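Local atomic coordinates of replicase polyprotein 1a (Avian infectious bronchitis virus, PDB entry 3LD1), a protein that is of unknown function, but is a fragment (nsp2a) of nsp2 from a coronavirus replicase polyprotein that is cut into separate non-structural proteins. Residues 120-125 and 143-148. The protein carries 3 engineered substitutions. Sequence-based numbering, arbitrary orientation.
Sequences LTLDEI and SAMAMR. Engineered in segment 120-125: Leu120 (natural residue Gln).
The 3-10 turn that carries Leu122 is closed by Glu124 N bonding to Thr121 O at 2.8 Å, and Leu122 reaches from it to Met145 and Ala146. A second i to i+3 bond follows, Ile125 N to Leu122 O at 2.9 Å. The two hold the turn 122-124 at the C-terminal side of helix 112-121. Across from it, helix 140-162 runs through 143-148, where Met147 N bonds to Ser143 O at 2.8 Å.

No hydrogen bond joins the two segments. The contact is made by the forked end of Leu122. Its CG lies opposite the backbone N (chi1 -161°), and each methyl of the fork finds its own partner. CD1 lies 4.2 Å from CE of Met145. CD2 lies 4.2 Å from CB of Ala146.

The CB of Met145 does not point at the turn, but the chain bends twice, at chi2 (-77°) and chi3 (-65°). These bends bring the terminal methyl to Leu122, and the Met145 chain runs aslant to the Leu122 side chain. Ala146 offers just its short CB. The nearest CA atoms, Leu122 CA and Ala146 CA, are 7.8 Å apart.

Helix 128-134 covers Leu122 with Ile131 and Leu134, and Ala146 with Leu134, while Met145 also rests on Arg118 and Ala119 of helix 112-121. A salt bridge from Asp123 to Arg149 joins the turn to helix 140-162, and one from Arg148 to Asp116 joins that helix to helix 112-121.

Methyl-to-methyl contacts give little directional hold. The relative placing of turn and helix thus probably depends on shape fit here and on the charged pairs nearby.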
loop_
_atom_site.group_PDB
_atom_site.type_symbol
_atom_site.label_atom_id
_atom_site.label_comp_id
_atom_site.label_asym_id
_atom_site.label_seq_id
_atom_site.Cartn_x
_atom_site.Cartn_y
_atom_site.Cartn_z
ATOM N N LEU A 120 12.860 15.995 -6.527
ATOM C CA LEU A 120 13.422 15.820 -5.210
ATOM C C LEU A 120 13.393 17.202 -4.572
ATOM O O LEU A 120 13.221 17.377 -3.377
ATOM C CB LEU A 120 14.860 15.339 -5.396
ATOM C CG LEU A 120 15.832 15.481 -4.203
ATOM C CD1 LEU A 120 15.364 14.508 -3.060
ATOM C CD2 LEU A 120 17.272 15.257 -4.638
ATOM N N THR A 121 13.509 18.173 -5.446
ATOM C CA THR A 121 13.659 19.587 -5.158
ATOM C C THR A 121 12.323 20.354 -5.125
ATOM O O THR A 121 12.216 21.496 -4.678
ATOM C CB THR A 121 14.524 20.060 -6.314
ATOM O OG1 THR A 121 15.866 20.136 -5.828
ATOM C CG2 THR A 121 14.090 21.317 -6.877
ATOM N N LEU A 122 11.304 19.705 -5.624
ATOM C CA LEU A 122 9.988 20.236 -5.732
ATOM C C LEU A 122 9.430 21.101 -4.566
ATOM O O LEU A 122 8.774 22.125 -4.774
ATOM C CB LEU A 122 9.072 19.063 -6.032
ATOM C CG LEU A 122 7.771 19.501 -6.607
ATOM C CD1 LEU A 122 8.086 20.071 -7.934
ATOM C CD2 LEU A 122 6.823 18.314 -6.713
ATOM N N ASP A 123 9.684 20.699 -3.345
ATOM C CA ASP A 123 9.180 21.493 -2.198
ATOM C C ASP A 123 9.882 22.908 -2.066
ATOM O O ASP A 123 9.419 23.777 -1.340
ATOM C CB ASP A 123 9.361 20.673 -0.905
ATOM C CG ASP A 123 10.776 20.233 -0.727
ATOM O OD1 ASP A 123 11.376 19.751 -1.711
ATOM O OD2 ASP A 123 11.324 20.436 0.356
ATOM N N GLU A 124 11.003 23.101 -2.765
ATOM C CA GLU A 124 11.584 24.418 -2.904
ATOM C C GLU A 124 10.613 25.363 -3.574
ATOM O O GLU A 124 10.764 26.537 -3.477
ATOM C CB GLU A 124 12.864 24.377 -3.737
ATOM C CG GLU A 124 14.068 23.736 -3.094
ATOM C CD GLU A 124 15.307 23.853 -4.027
ATOM O OE1 GLU A 124 15.116 24.204 -5.246
ATOM O OE2 GLU A 124 16.463 23.572 -3.545
ATOM N N ILE A 125 9.602 24.893 -4.276
ATOM C CA ILE A 125 8.669 25.861 -4.863
ATOM C C ILE A 125 7.222 25.615 -4.411
ATOM O O ILE A 125 6.442 26.547 -4.383
ATOM C CB ILE A 125 8.824 25.925 -6.422
ATOM C CG1 ILE A 125 10.214 26.459 -6.838
ATOM C CG2 ILE A 125 7.651 26.673 -7.116
ATOM C CD1 ILE A 125 10.423 28.008 -6.709
ATOM N N SER A 143 2.190 14.608 -13.017
ATOM C CA SER A 143 1.940 13.625 -11.964
ATOM C C SER A 143 3.096 12.589 -11.907
ATOM O O SER A 143 3.642 12.306 -10.817
ATOM C CB SER A 143 0.588 12.963 -12.140
ATOM O OG SER A 143 0.433 12.528 -13.490
ATOM N N ALA A 144 3.579 12.123 -13.077
ATOM C CA ALA A 144 4.629 11.049 -13.030
ATOM C C ALA A 144 5.894 11.534 -12.379
ATOM O O ALA A 144 6.514 10.802 -11.604
ATOM C CB ALA A 144 4.920 10.505 -14.351
ATOM N N MET A 145 6.248 12.788 -12.646
ATOM C CA MET A 145 7.450 13.401 -12.052
ATOM C C MET A 145 7.216 13.558 -10.578
ATOM O O MET A 145 8.008 13.093 -9.788
ATOM C CB MET A 145 7.737 14.791 -12.720
ATOM C CG MET A 145 8.944 15.646 -12.119
ATOM S SD MET A 145 8.418 16.409 -10.583
ATOM C CE MET A 145 7.164 17.530 -11.112
ATOM N N ALA A 146 6.107 14.205 -10.190
ATOM C CA ALA A 146 5.805 14.436 -8.724
ATOM C C ALA A 146 5.683 13.181 -7.878
ATOM O O ALA A 146 6.091 13.183 -6.693
ATOM C CB ALA A 146 4.489 15.339 -8.535
ATOM N N MET A 147 5.050 12.150 -8.441
ATOM C CA MET A 147 4.911 10.897 -7.732
ATOM C C MET A 147 6.247 10.272 -7.379
ATOM O O MET A 147 6.324 9.462 -6.454
ATOM C CB MET A 147 4.052 9.890 -8.490
ATOM C CG MET A 147 2.559 10.205 -8.518
ATOM S SD MET A 147 1.614 8.890 -9.345
ATOM C CE MET A 147 1.472 9.416 -11.014
ATOM N N ARG A 148 7.303 10.657 -8.092
ATOM C CA ARG A 148 8.567 10.064 -7.808
ATOM C C ARG A 148 8.859 10.177 -6.328
ATOM O O ARG A 148 9.589 9.376 -5.832
ATOM C CB ARG A 148 9.705 10.629 -8.717
ATOM C CG ARG A 148 9.479 10.209 -10.177
ATOM C CD ARG A 148 10.429 10.885 -11.146
ATOM N NE ARG A 148 11.393 9.911 -11.618
ATOM C CZ ARG A 148 11.187 9.149 -12.668
ATOM N NH1 ARG A 148 10.079 9.311 -13.387
ATOM N NH2 ARG A 148 12.095 8.276 -13.007
#